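Local coordinates for iron Transport-associated domain protein (Bacillus anthracis, PDB 4H8Q) that probably scavenges heme as a secreted hemophore, binding it in a NEAT domain and extracting it from methemoglobin, at residues A[60-73]-A[101-113]. The protein carries 1 engineered substitution. Residues are numbered along the deposited sequence; the frame is centred on the assembly and turned at random.
With HEM (protoporphyrin IX containing Fe), chain B.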
# COMPACT_ATOMS: atom_id res chain seq x y z
N GLU A 60 -7.73 -12.02 2.06
CA GLU A 60 -7.35 -13.40 2.31
C GLU A 60 -6.23 -13.88 1.38
O GLU A 60 -5.43 -14.74 1.76
CB GLU A 60 -8.59 -14.28 2.13
CG GLU A 60 -8.35 -15.76 2.19
CD GLU A 60 -9.63 -16.54 1.92
OE1 GLU A 60 -9.59 -17.53 1.16
OE2 GLU A 60 -10.69 -16.14 2.46
N TRP A 61 -6.16 -13.32 0.18
CA TRP A 61 -5.14 -13.71 -0.80
C TRP A 61 -3.79 -13.04 -0.55
O TRP A 61 -2.75 -13.53 -0.98
CB TRP A 61 -5.59 -13.32 -2.20
CG TRP A 61 -6.69 -14.14 -2.75
CD1 TRP A 61 -7.23 -15.28 -2.22
CD2 TRP A 61 -7.41 -13.87 -3.96
NE1 TRP A 61 -8.24 -15.74 -3.04
CE2 TRP A 61 -8.37 -14.90 -4.10
CE3 TRP A 61 -7.33 -12.87 -4.93
CZ2 TRP A 61 -9.24 -14.94 -5.19
CZ3 TRP A 61 -8.20 -12.92 -6.00
CH2 TRP A 61 -9.14 -13.95 -6.13
N ILE A 62 -3.81 -11.89 0.11
CA ILE A 62 -2.57 -11.14 0.28
C ILE A 62 -1.97 -11.51 1.62
O ILE A 62 -2.43 -11.07 2.66
CB ILE A 62 -2.82 -9.62 0.16
CG1 ILE A 62 -3.51 -9.30 -1.17
CG2 ILE A 62 -1.51 -8.86 0.29
CD1 ILE A 62 -3.99 -7.86 -1.30
N THR A 63 -0.95 -12.36 1.60
CA THR A 63 -0.43 -12.92 2.84
C THR A 63 0.66 -12.09 3.51
O THR A 63 0.87 -12.19 4.72
CB THR A 63 0.00 -14.38 2.68
OG1 THR A 63 0.99 -14.47 1.65
CG2 THR A 63 -1.19 -15.24 2.29
N LYS A 64 1.37 -11.28 2.72
CA LYS A 64 2.37 -10.38 3.26
C LYS A 64 2.35 -9.07 2.50
O LYS A 64 2.11 -9.05 1.29
CB LYS A 64 3.78 -10.97 3.13
CG LYS A 64 4.07 -12.16 4.03
CD LYS A 64 5.55 -12.53 3.94
CE LYS A 64 5.94 -13.48 5.06
NZ LYS A 64 7.35 -13.96 4.93
N PHE A 65 2.59 -7.98 3.21
CA PHE A 65 2.73 -6.68 2.57
C PHE A 65 3.77 -5.85 3.31
O PHE A 65 3.63 -5.61 4.51
CB PHE A 65 1.40 -5.92 2.50
CG PHE A 65 1.52 -4.57 1.88
CD1 PHE A 65 1.78 -4.45 0.51
CD2 PHE A 65 1.45 -3.42 2.64
CE1 PHE A 65 1.92 -3.21 -0.08
CE2 PHE A 65 1.59 -2.17 2.06
CZ PHE A 65 1.82 -2.06 0.70
N GLN A 66 4.81 -5.43 2.61
CA GLN A 66 5.92 -4.72 3.25
C GLN A 66 6.26 -3.45 2.50
O GLN A 66 6.08 -3.36 1.28
CB GLN A 66 7.15 -5.62 3.32
CG GLN A 66 6.89 -6.93 4.02
CD GLN A 66 8.11 -7.83 4.04
OE1 GLN A 66 9.04 -7.66 3.25
NE2 GLN A 66 8.11 -8.79 4.95
N THR A 67 6.76 -2.44 3.22
CA THR A 67 7.24 -1.25 2.56
C THR A 67 8.65 -0.94 3.03
O THR A 67 9.07 -1.41 4.10
CB THR A 67 6.33 -0.03 2.80
OG1 THR A 67 6.30 0.28 4.20
CG2 THR A 67 4.92 -0.33 2.33
N GLU A 68 9.39 -0.19 2.23
CA GLU A 68 10.78 0.11 2.57
C GLU A 68 10.83 1.12 3.71
O GLU A 68 10.18 2.16 3.66
CB GLU A 68 11.54 0.65 1.35
CG GLU A 68 13.02 0.93 1.64
CD GLU A 68 13.89 0.93 0.39
OE1 GLU A 68 13.35 1.14 -0.72
OE2 GLU A 68 15.11 0.72 0.51
N LYS A 69 11.61 0.78 4.73
CA LYS A 69 11.76 1.63 5.90
C LYS A 69 13.19 1.51 6.41
O LYS A 69 13.64 0.42 6.75
CB LYS A 69 10.78 1.19 6.99
CG LYS A 69 10.94 1.92 8.32
CD LYS A 69 10.14 1.23 9.42
CE LYS A 69 10.30 1.94 10.76
NZ LYS A 69 9.77 3.33 10.73
N ASN A 70 13.90 2.63 6.44
CA ASN A 70 15.27 2.66 6.94
C ASN A 70 16.16 1.62 6.25
O ASN A 70 16.78 0.79 6.92
CB ASN A 70 15.29 2.44 8.46
CG ASN A 70 14.56 3.53 9.21
OD1 ASN A 70 14.60 4.71 8.84
ND2 ASN A 70 13.87 3.15 10.29
N GLY A 71 16.21 1.68 4.93
CA GLY A 71 17.06 0.79 4.15
C GLY A 71 16.70 -0.68 4.22
O GLY A 71 17.45 -1.53 3.75
N GLY A 72 15.56 -0.99 4.83
CA GLY A 72 15.08 -2.36 4.91
C GLY A 72 13.60 -2.43 4.61
O GLY A 72 12.95 -1.41 4.41
N PHE A 73 13.05 -3.64 4.57
CA PHE A 73 11.61 -3.80 4.39
C PHE A 73 10.93 -4.27 5.66
O PHE A 73 11.41 -5.18 6.35
CB PHE A 73 11.29 -4.72 3.20
CG PHE A 73 11.57 -4.09 1.88
CD1 PHE A 73 10.57 -3.44 1.17
CD2 PHE A 73 12.85 -4.09 1.36
CE1 PHE A 73 10.84 -2.83 -0.05
CE2 PHE A 73 13.13 -3.48 0.15
CZ PHE A 73 12.12 -2.85 -0.56
N LEU A 101 7.67 4.76 -3.59
CA LEU A 101 7.93 4.00 -2.39
C LEU A 101 8.01 2.53 -2.77
O LEU A 101 7.08 2.01 -3.38
CB LEU A 101 6.81 4.22 -1.37
CG LEU A 101 6.89 3.40 -0.08
CD1 LEU A 101 8.16 3.72 0.73
CD2 LEU A 101 5.64 3.64 0.76
N ASN A 102 9.11 1.88 -2.44
CA ASN A 102 9.25 0.46 -2.73
C ASN A 102 8.44 -0.38 -1.76
O ASN A 102 8.40 -0.11 -0.56
CB ASN A 102 10.71 0.02 -2.66
CG ASN A 102 11.54 0.63 -3.77
OD1 ASN A 102 11.10 0.73 -4.91
ND2 ASN A 102 12.76 1.03 -3.42
N ALA A 103 7.78 -1.42 -2.29
CA ALA A 103 7.01 -2.32 -1.45
C ALA A 103 7.16 -3.74 -1.97
O ALA A 103 7.66 -3.97 -3.07
CB ALA A 103 5.55 -1.91 -1.42
N LYS A 104 6.75 -4.70 -1.15
CA LYS A 104 6.79 -6.11 -1.50
C LYS A 104 5.46 -6.71 -1.12
O LYS A 104 4.84 -6.30 -0.13
CB LYS A 104 7.89 -6.82 -0.72
CG LYS A 104 9.30 -6.46 -1.16
CD LYS A 104 10.33 -7.03 -0.20
CE LYS A 104 11.75 -6.80 -0.73
NZ LYS A 104 11.97 -7.55 -2.00
N VAL A 105 5.01 -7.68 -1.91
CA VAL A 105 3.74 -8.33 -1.64
C VAL A 105 3.89 -9.84 -1.84
O VAL A 105 4.61 -10.28 -2.74
CB VAL A 105 2.60 -7.74 -2.52
CG1 VAL A 105 2.84 -8.04 -4.02
CG2 VAL A 105 1.24 -8.24 -2.05
N LYS A 106 3.24 -10.62 -0.98
CA LYS A 106 3.15 -12.06 -1.17
C LYS A 106 1.69 -12.43 -1.36
O LYS A 106 0.84 -12.01 -0.59
CB LYS A 106 3.76 -12.83 0.00
CG LYS A 106 3.78 -14.34 -0.19
CD LYS A 106 4.58 -14.99 0.93
CE LYS A 106 4.79 -16.48 0.69
NZ LYS A 106 3.57 -17.26 1.05
N VAL A 107 1.41 -13.23 -2.38
CA VAL A 107 0.04 -13.60 -2.72
C VAL A 107 -0.10 -15.12 -2.70
O VAL A 107 0.76 -15.83 -3.23
CB VAL A 107 -0.35 -13.08 -4.11
CG1 VAL A 107 -1.83 -13.34 -4.40
CG2 VAL A 107 -0.03 -11.59 -4.25
N ASP A 108 -1.16 -15.61 -2.08
CA ASP A 108 -1.44 -17.04 -2.05
C ASP A 108 -2.90 -17.32 -2.32
O ASP A 108 -3.77 -16.92 -1.55
CB ASP A 108 -1.04 -17.66 -0.71
CG ASP A 108 0.45 -17.66 -0.49
OD1 ASP A 108 0.92 -16.80 0.29
OD2 ASP A 108 1.15 -18.51 -1.09
N ILE A 109 -3.16 -18.01 -3.43
CA ILE A 109 -4.51 -18.43 -3.76
C ILE A 109 -4.47 -19.94 -3.93
O ILE A 109 -4.14 -20.45 -5.00
CB ILE A 109 -5.03 -17.77 -5.04
CG1 ILE A 109 -4.75 -16.26 -5.03
CG2 ILE A 109 -6.52 -18.06 -5.21
CD1 ILE A 109 -5.19 -15.54 -6.26
N ASP A 110 -4.79 -20.66 -2.86
CA ASP A 110 -4.65 -22.12 -2.85
C ASP A 110 -5.44 -22.79 -3.97
O ASP A 110 -4.96 -23.71 -4.62
CB ASP A 110 -5.06 -22.71 -1.50
CG ASP A 110 -4.06 -22.39 -0.39
OD1 ASP A 110 -2.91 -22.00 -0.70
OD2 ASP A 110 -4.42 -22.53 0.80
N SER A 111 -6.66 -22.31 -4.20
CA SER A 111 -7.56 -22.95 -5.16
C SER A 111 -7.17 -22.73 -6.62
O SER A 111 -7.73 -23.39 -7.51
CB SER A 111 -9.00 -22.48 -4.92
OG SER A 111 -9.15 -21.12 -5.28
N MET A 112 -6.24 -21.82 -6.89
CA MET A 112 -5.84 -21.53 -8.26
C MET A 112 -4.35 -21.79 -8.46
O MET A 112 -3.77 -21.39 -9.47
CB MET A 112 -6.18 -20.09 -8.64
CG MET A 112 -7.66 -19.74 -8.53
SD MET A 112 -7.93 -17.97 -8.74
CE MET A 112 -9.52 -17.79 -7.92
N ASN A 113 -3.75 -22.45 -7.49
CA ASN A 113 -2.30 -22.67 -7.49
C ASN A 113 -1.53 -21.42 -7.90
O ASN A 113 -0.72 -21.43 -8.84
CB ASN A 113 -1.92 -23.85 -8.38
CG ASN A 113 -0.49 -24.28 -8.15
OD1 ASN A 113 -0.01 -24.29 -7.01
ND2 ASN A 113 0.21 -24.62 -9.23
CHA HEM B . 1.77 -10.72 -12.13
CHB HEM B . -2.31 -13.26 -12.78
CHC HEM B . -3.85 -12.03 -8.33
CHD HEM B . -0.06 -9.02 -7.90
C1A HEM B . 0.81 -11.51 -12.68
C2A HEM B . 0.86 -12.14 -13.99
C3A HEM B . -0.27 -12.83 -14.15
C4A HEM B . -1.08 -12.68 -12.97
CMA HEM B . -0.68 -13.66 -15.39
CAA HEM B . 2.03 -12.00 -15.00
CBA HEM B . 2.05 -10.57 -15.55
CGA HEM B . 0.76 -10.20 -16.24
O1A HEM B . 0.23 -11.01 -17.04
O2A HEM B . 0.24 -9.07 -16.02
C1B HEM B . -3.08 -13.12 -11.65
C2B HEM B . -4.40 -13.67 -11.48
C3B HEM B . -4.84 -13.34 -10.27
C4B HEM B . -3.80 -12.57 -9.60
CMB HEM B . -5.18 -14.48 -12.54
CAB HEM B . -6.21 -13.74 -9.69
CBB HEM B . -6.61 -13.26 -8.52
C1C HEM B . -2.98 -11.08 -7.83
C2C HEM B . -3.11 -10.38 -6.57
C3C HEM B . -2.07 -9.55 -6.45
C4C HEM B . -1.23 -9.69 -7.63
CMC HEM B . -4.26 -10.58 -5.55
CAC HEM B . -1.80 -8.60 -5.26
CBC HEM B . -0.63 -7.95 -5.20
C1D HEM B . 0.76 -9.22 -8.98
C2D HEM B . 2.01 -8.54 -9.17
C3D HEM B . 2.58 -9.06 -10.47
C4D HEM B . 1.62 -10.02 -10.96
CMD HEM B . 2.64 -7.50 -8.24
CAD HEM B . 3.91 -8.65 -11.12
CBD HEM B . 3.65 -7.74 -12.31
CGD HEM B . 2.90 -6.51 -11.91
O1D HEM B . 3.32 -5.79 -10.95
O2D HEM B . 1.88 -6.22 -12.58
NA HEM B . -0.38 -11.87 -12.09
NB HEM B . -2.74 -12.45 -10.49
NC HEM B . -1.83 -10.63 -8.45
ND HEM B . 0.55 -10.09 -10.06
FE HEM B . -0.98 -11.43 -10.17
O HOH W 1 -4.23 -17.09 1.14
O HOH W 2 11.36 3.26 -1.14
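Trp61 lays its indole against Ile109, whose CG1 stands 3.7 Å from the centroid of the five-membered ring and 10° off the normal, evidence of a CH-pi contact over the face. Ile109 CG1 lies anti to its carbonyl carbon (chi1 -47°), which sets CG1 over the ring and CG2 toward NE1, while the extended chi2 carries CD1 over the indole. CD1 also meets the heme vinyl atom CBB at 3.5 Å.

Next along the strands, Thr63 OG1 donates to Asp108 OD1 at 2.7 Å, nearly in line with the C-O bond. The same oxygen takes Lys106 NZ on its syn lone pair, and His115 bonds to OD2, so both carboxylate oxygens are held. Lys106 O takes the N-H of Thr63 at 2.9 Å and, weakly, that of Lys64; two residues facing one make a classic bulge in an otherwise antiparallel ladder (161° between strand directions).

Near the hairpin turn, Phe73 is sandwiched: Lys104 CE sits 3.6 Å from its ring centroid, and Glu68 CB covers the opposite face toward the rim. Lys104 NZ adds a cation-pi contact while pairing with Asp119. Beside it, Asn102 ND2 gives Glu68 OE1 a 2.8 Å bond, almost in the amide plane.

Val105 CG1 and Val107 CG2 touch heme at CBC and CAC. With Trp61 and Ile109 they build part of the heme pocket on the immunoglobulin-like beta sandwich of a NEAT domain.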